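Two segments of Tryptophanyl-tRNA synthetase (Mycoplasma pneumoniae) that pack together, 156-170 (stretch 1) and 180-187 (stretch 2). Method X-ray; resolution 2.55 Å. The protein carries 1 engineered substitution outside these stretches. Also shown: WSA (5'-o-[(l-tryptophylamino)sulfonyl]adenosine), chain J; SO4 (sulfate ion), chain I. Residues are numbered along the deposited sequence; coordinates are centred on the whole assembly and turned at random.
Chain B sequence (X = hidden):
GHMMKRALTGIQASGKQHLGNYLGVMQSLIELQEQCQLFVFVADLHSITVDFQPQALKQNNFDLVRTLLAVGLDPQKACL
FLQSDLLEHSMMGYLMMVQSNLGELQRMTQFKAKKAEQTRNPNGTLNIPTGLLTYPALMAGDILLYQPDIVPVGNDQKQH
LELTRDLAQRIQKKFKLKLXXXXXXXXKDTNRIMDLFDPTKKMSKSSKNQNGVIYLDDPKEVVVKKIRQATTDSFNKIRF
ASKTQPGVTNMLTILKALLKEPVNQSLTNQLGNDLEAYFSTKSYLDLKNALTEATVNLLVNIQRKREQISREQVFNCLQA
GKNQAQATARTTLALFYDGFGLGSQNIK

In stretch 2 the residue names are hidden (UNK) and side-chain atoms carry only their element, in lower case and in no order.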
# COMPACT_ATOMS: atom_id res chain seq x y z
N ASP B 156 -13.92 6.98 18.67
CA ASP B 156 -13.18 7.66 17.61
C ASP B 156 -12.93 6.81 16.36
O ASP B 156 -12.57 7.34 15.32
CB ASP B 156 -11.84 8.13 18.15
CG ASP B 156 -11.02 7.00 18.72
OD1 ASP B 156 -11.50 6.36 19.68
OD2 ASP B 156 -9.92 6.75 18.19
N GLN B 157 -13.11 5.50 16.47
CA GLN B 157 -12.89 4.60 15.35
C GLN B 157 -14.13 4.25 14.55
O GLN B 157 -14.08 3.36 13.70
CB GLN B 157 -12.22 3.32 15.85
CG GLN B 157 -10.80 3.54 16.31
CD GLN B 157 -9.96 4.16 15.22
OE1 GLN B 157 -9.56 3.48 14.27
NE2 GLN B 157 -9.70 5.46 15.33
N LYS B 158 -15.24 4.95 14.80
CA LYS B 158 -16.50 4.67 14.10
C LYS B 158 -16.49 4.90 12.60
O LYS B 158 -16.96 4.04 11.84
CB LYS B 158 -17.65 5.48 14.72
CG LYS B 158 -18.96 5.33 13.95
CD LYS B 158 -20.13 6.05 14.61
CE LYS B 158 -20.70 5.23 15.75
NZ LYS B 158 -19.64 4.83 16.71
N GLN B 159 -16.00 6.05 12.15
CA GLN B 159 -15.96 6.35 10.72
C GLN B 159 -15.19 5.26 9.97
O GLN B 159 -15.57 4.87 8.87
CB GLN B 159 -15.27 7.69 10.44
CG GLN B 159 -16.20 8.87 10.22
CD GLN B 159 -15.56 9.95 9.34
OE1 GLN B 159 -14.42 10.37 9.57
NE2 GLN B 159 -16.29 10.40 8.33
N HIS B 160 -14.10 4.80 10.58
CA HIS B 160 -13.27 3.77 9.97
C HIS B 160 -14.04 2.48 9.78
O HIS B 160 -13.93 1.84 8.73
CB HIS B 160 -12.03 3.55 10.83
CG HIS B 160 -11.08 4.71 10.82
ND1 HIS B 160 -10.25 5.01 11.87
CD2 HIS B 160 -10.84 5.65 9.86
CE1 HIS B 160 -9.53 6.08 11.57
NE2 HIS B 160 -9.87 6.48 10.35
N LEU B 161 -14.83 2.10 10.78
CA LEU B 161 -15.63 0.89 10.66
C LEU B 161 -16.66 1.05 9.54
O LEU B 161 -16.94 0.11 8.80
CB LEU B 161 -16.31 0.55 11.98
CG LEU B 161 -15.61 -0.61 12.70
CD1 LEU B 161 -15.66 -1.84 11.81
CD2 LEU B 161 -14.15 -0.26 13.02
N GLU B 162 -17.20 2.25 9.39
CA GLU B 162 -18.17 2.52 8.34
C GLU B 162 -17.50 2.43 6.97
O GLU B 162 -18.05 1.80 6.06
CB GLU B 162 -18.79 3.90 8.54
CG GLU B 162 -19.41 4.10 9.92
CD GLU B 162 -19.97 5.50 10.14
OE1 GLU B 162 -19.25 6.50 9.90
OE2 GLU B 162 -21.14 5.61 10.57
N LEU B 163 -16.33 3.04 6.81
CA LEU B 163 -15.60 3.02 5.53
C LEU B 163 -15.30 1.56 5.18
O LEU B 163 -15.38 1.15 4.02
CB LEU B 163 -14.27 3.78 5.64
CG LEU B 163 -13.63 4.42 4.40
CD1 LEU B 163 -12.10 4.39 4.54
CD2 LEU B 163 -14.05 3.70 3.13
N THR B 164 -14.96 0.79 6.20
CA THR B 164 -14.64 -0.62 6.02
C THR B 164 -15.84 -1.43 5.54
O THR B 164 -15.70 -2.34 4.73
CB THR B 164 -14.12 -1.23 7.32
OG1 THR B 164 -12.92 -0.55 7.70
CG2 THR B 164 -13.82 -2.69 7.12
N ARG B 165 -17.03 -1.10 6.03
CA ARG B 165 -18.22 -1.81 5.61
C ARG B 165 -18.60 -1.36 4.20
O ARG B 165 -19.13 -2.15 3.42
CB ARG B 165 -19.37 -1.55 6.58
CG ARG B 165 -18.99 -1.75 8.04
CD ARG B 165 -20.21 -1.76 8.92
NE ARG B 165 -21.01 -2.96 8.67
CZ ARG B 165 -22.32 -3.04 8.88
NH1 ARG B 165 -22.96 -4.17 8.62
NH2 ARG B 165 -22.98 -1.99 9.33
N ASP B 166 -18.34 -0.10 3.87
CA ASP B 166 -18.68 0.38 2.53
C ASP B 166 -17.79 -0.30 1.50
O ASP B 166 -18.25 -0.67 0.41
CB ASP B 166 -18.50 1.91 2.42
CG ASP B 166 -19.43 2.67 3.35
OD1 ASP B 166 -20.47 2.09 3.76
OD2 ASP B 166 -19.13 3.85 3.67
N LEU B 167 -16.51 -0.48 1.84
CA LEU B 167 -15.55 -1.13 0.95
C LEU B 167 -15.88 -2.62 0.81
O LEU B 167 -15.75 -3.19 -0.26
CB LEU B 167 -14.11 -0.96 1.47
CG LEU B 167 -13.51 0.45 1.49
CD1 LEU B 167 -12.06 0.39 1.98
CD2 LEU B 167 -13.57 1.06 0.09
N ALA B 168 -16.29 -3.23 1.91
CA ALA B 168 -16.63 -4.65 1.91
C ALA B 168 -17.82 -4.87 0.97
O ALA B 168 -17.84 -5.80 0.16
CB ALA B 168 -16.98 -5.10 3.33
N GLN B 169 -18.81 -3.99 1.07
CA GLN B 169 -19.99 -4.07 0.21
C GLN B 169 -19.62 -3.75 -1.23
O GLN B 169 -20.12 -4.39 -2.17
CB GLN B 169 -21.08 -3.12 0.72
CG GLN B 169 -21.83 -3.63 1.95
CD GLN B 169 -22.89 -2.65 2.40
OE1 GLN B 169 -22.58 -1.59 2.96
NE2 GLN B 169 -24.15 -2.99 2.16
N ARG B 170 -18.76 -2.76 -1.41
CA ARG B 170 -18.28 -2.38 -2.74
C ARG B 170 -17.62 -3.62 -3.37
O ARG B 170 -17.96 -4.01 -4.48
CB ARG B 170 -17.27 -1.23 -2.57
CG ARG B 170 -16.54 -0.72 -3.82
CD ARG B 170 -17.11 0.59 -4.35
NE ARG B 170 -17.40 1.61 -3.33
CZ ARG B 170 -16.50 2.33 -2.68
NH1 ARG B 170 -15.20 2.18 -2.91
NH2 ARG B 170 -16.89 3.24 -1.80
N UNK B 180 -18.33 -11.06 5.01
CA UNK B 180 -19.10 -10.87 6.22
C UNK B 180 -18.78 -9.44 6.64
O UNK B 180 -17.62 -9.08 6.80
n UNK B 180 -18.90 -13.53 10.05
n UNK B 180 -18.16 -14.80 8.27
c UNK B 180 -18.88 -11.44 8.70
c UNK B 180 -18.91 -14.67 9.36
c UNK B 180 -18.64 -11.87 7.28
n UNK B 180 -19.64 -15.68 9.78
c UNK B 180 -18.15 -12.34 9.70
N UNK B 181 -19.81 -8.62 6.79
CA UNK B 181 -19.59 -7.24 7.19
C UNK B 181 -19.20 -7.16 8.66
O UNK B 181 -19.93 -7.61 9.54
c UNK B 181 -20.22 -6.01 4.52
c UNK B 181 -21.33 -6.46 5.47
c UNK B 181 -20.85 -6.42 6.92
c UNK B 181 -22.56 -5.58 5.34
N UNK B 182 -18.04 -6.58 8.96
CA UNK B 182 -17.61 -6.47 10.35
C UNK B 182 -18.50 -5.49 11.11
O UNK B 182 -18.89 -4.46 10.58
c UNK B 182 -16.18 -5.96 10.23
c UNK B 182 -17.08 -5.92 8.05
c UNK B 182 -16.26 -5.07 9.02
N UNK B 183 -18.82 -5.82 12.36
CA UNK B 183 -19.65 -4.95 13.18
C UNK B 183 -18.84 -4.10 14.16
O UNK B 183 -18.00 -4.61 14.90
c UNK B 183 -20.67 -5.76 13.96
n UNK B 183 -23.68 -5.05 15.70
o UNK B 183 -22.33 -6.77 16.22
c UNK B 183 -22.50 -5.67 15.70
c UNK B 183 -21.36 -4.93 15.03
N UNK B 184 -19.11 -2.79 14.18
CA UNK B 184 -18.44 -1.88 15.10
C UNK B 184 -18.95 -2.13 16.52
O UNK B 184 -20.17 -2.19 16.75
c UNK B 184 -17.68 2.44 17.75
c UNK B 184 -18.37 0.58 15.75
c UNK B 184 -18.73 -0.43 14.70
c UNK B 184 -18.99 1.97 17.64
c UNK B 184 -19.33 1.05 16.65
c UNK B 184 -16.72 1.99 16.86
c UNK B 184 -17.06 1.06 15.87
N UNK B 185 -18.03 -2.29 17.47
CA UNK B 185 -18.40 -2.51 18.87
C UNK B 185 -17.54 -1.70 19.83
O UNK B 185 -16.31 -1.81 19.84
c UNK B 185 -19.43 -4.77 18.56
c UNK B 185 -18.30 -4.01 19.23
c UNK B 185 -18.40 -4.19 20.74
N UNK B 186 -18.20 -0.88 20.64
CA UNK B 186 -17.52 -0.02 21.61
C UNK B 186 -18.08 -0.29 23.00
O UNK B 186 -19.19 -0.79 23.15
o UNK B 186 -20.46 3.93 21.29
c UNK B 186 -19.35 3.41 21.18
c UNK B 186 -17.73 1.45 21.26
n UNK B 186 -18.28 4.10 20.80
c UNK B 186 -19.15 1.94 21.50
N UNK B 187 -17.29 0.04 24.02
CA UNK B 187 -17.70 -0.16 25.40
C UNK B 187 -18.79 0.85 25.70
O UNK B 187 -18.61 2.05 25.49
c UNK B 187 -16.83 -0.16 27.77
n UNK B 187 -16.36 -1.27 28.34
c UNK B 187 -16.49 0.04 26.31
o UNK B 187 -17.50 0.67 28.39
CD2 WSA J . -7.16 -0.87 14.18
CE3 WSA J . -8.06 -1.07 15.22
CZ3 WSA J . -9.07 -2.01 15.08
CH2 WSA J . -9.17 -2.76 13.90
CZ2 WSA J . -8.26 -2.56 12.87
CE2 WSA J . -7.25 -1.61 13.01
N11 WSA J . -6.26 -1.24 12.21
CD1 WSA J . -5.54 -0.30 12.82
CG WSA J . -6.05 -0.05 14.02
CB WSA J . -5.50 0.95 15.04
CA WSA J . -6.52 2.06 15.34
NH3 WSA J . -6.89 2.77 14.11
C WSA J . -5.89 3.04 16.33
O WSA J . -5.07 3.87 15.95
NS WSA J . -6.27 2.95 17.60
S WSA J . -5.17 3.65 18.58
O1S WSA J . -3.84 2.97 18.43
O2S WSA J . -5.00 5.10 18.22
O5' WSA J . -5.67 3.50 19.91
C5' WSA J . -6.02 2.19 20.36
C4' WSA J . -7.48 2.06 20.83
O4' WSA J . -7.74 3.01 21.87
C3' WSA J . -8.51 2.32 19.73
O3' WSA J . -9.61 1.41 19.87
C2' WSA J . -8.97 3.73 20.06
O2' WSA J . -10.30 3.94 19.56
C1' WSA J . -9.01 3.62 21.58
N9 WSA J . -9.07 4.97 22.19
C8 WSA J . -8.23 5.96 21.93
N7 WSA J . -8.52 7.02 22.68
C5 WSA J . -9.57 6.69 23.44
C4 WSA J . -9.92 5.38 23.12
N3 WSA J . -10.96 4.81 23.75
C2 WSA J . -11.64 5.48 24.68
N1 WSA J . -11.32 6.72 25.01
C6 WSA J . -10.30 7.35 24.42
N6 WSA J . -9.97 8.59 24.76
S SO4 I . -6.60 6.81 14.08
O1 SO4 I . -7.39 7.62 13.15
O2 SO4 I . -7.37 5.62 14.45
O3 SO4 I . -5.34 6.39 13.42
O4 SO4 I . -6.29 7.62 15.27

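Position 180 carries seven side-chain atoms: three carbons, a nitrogen, then a carbon bearing two more nitrogens. Its CA-to-CB bond points away from the helix of stretch 1 and the chain stays well clear of stretch 1. This guanidinium chain is arginine, R180, a long charged group that suits an exposed place.

Position 181 has four carbons, forked at the second, and points toward the helix. One end of the fork lies against A168 and Q169, while the CB of 181 sits 3.5 Å from R165 NH1, at the edge of the guanidinium. Such a fork on a single stem is leucine, L181. L181 CD2 lies 3.6 Å from A168 CB and 3.9 Å from Q169 CG; there is only a methyl group at A168 for the branch to meet.

At position 182 three carbons close a ring onto the backbone nitrogen, and the ring lies against T164 and L161. The carbonyl O of 182 lies 3.2 Å from R165 NE, but the angle is too poor for a hydrogen bond. The closed ring identifies proline, P182. Compact and apolar, it suits a buried site: P182 CG is 3.9 Å from T164 CG2 and 4.3 Å from L161 CD1.

Position 183 shows three carbons, the third carrying one oxygen and one nitrogen; it points away from the helix and does not touch it. The amide is that of glutamine, Q183, exposed, so its polar end has no need of a partner there.

Position 184 has one carbon followed by a six-carbon ring without a hydroxyl. It points toward the helix; its CB lies 3.7 Å from L161 CG, which also sits at the ring edge, and K158 CB lies over one ring face. This is phenylalanine, F184. The bent lysine chain brings K158 NZ within 3.1 Å of F184 CE2. A flat apolar ring can thus use both the leucine and the aliphatic part of the lysine.

Position 185 holds one carbon bearing two others and, like 183, points away from the helix, while F184 between them points toward it. It is the β-branched valine, V185; β-branching is well suited to such extended backbone.

Position 186 repeats the three-carbon amide and reaches only K158, at the margin: glutamine, Q186, with Q186 NE2 4.4 Å from K158 NZ. Position 187 has two carbons, the second bearing oxygen and nitrogen, out of reach of the helix: asparagine, N187. Q186 NE2 and N187 OD1 each hydrogen-bond to a residue just outside the stretches, so both amides find polar partners away from the apolar packing.

The contact therefore rests on L181, P182 and F184 packing along the helix against A168, T164 and L161. No hydrogen bond crosses it; it is held by packing, including the long chains of R165 and K158, over 561 Å² summed over both sides.

Stretch 2 180-187: RLPQFVQN
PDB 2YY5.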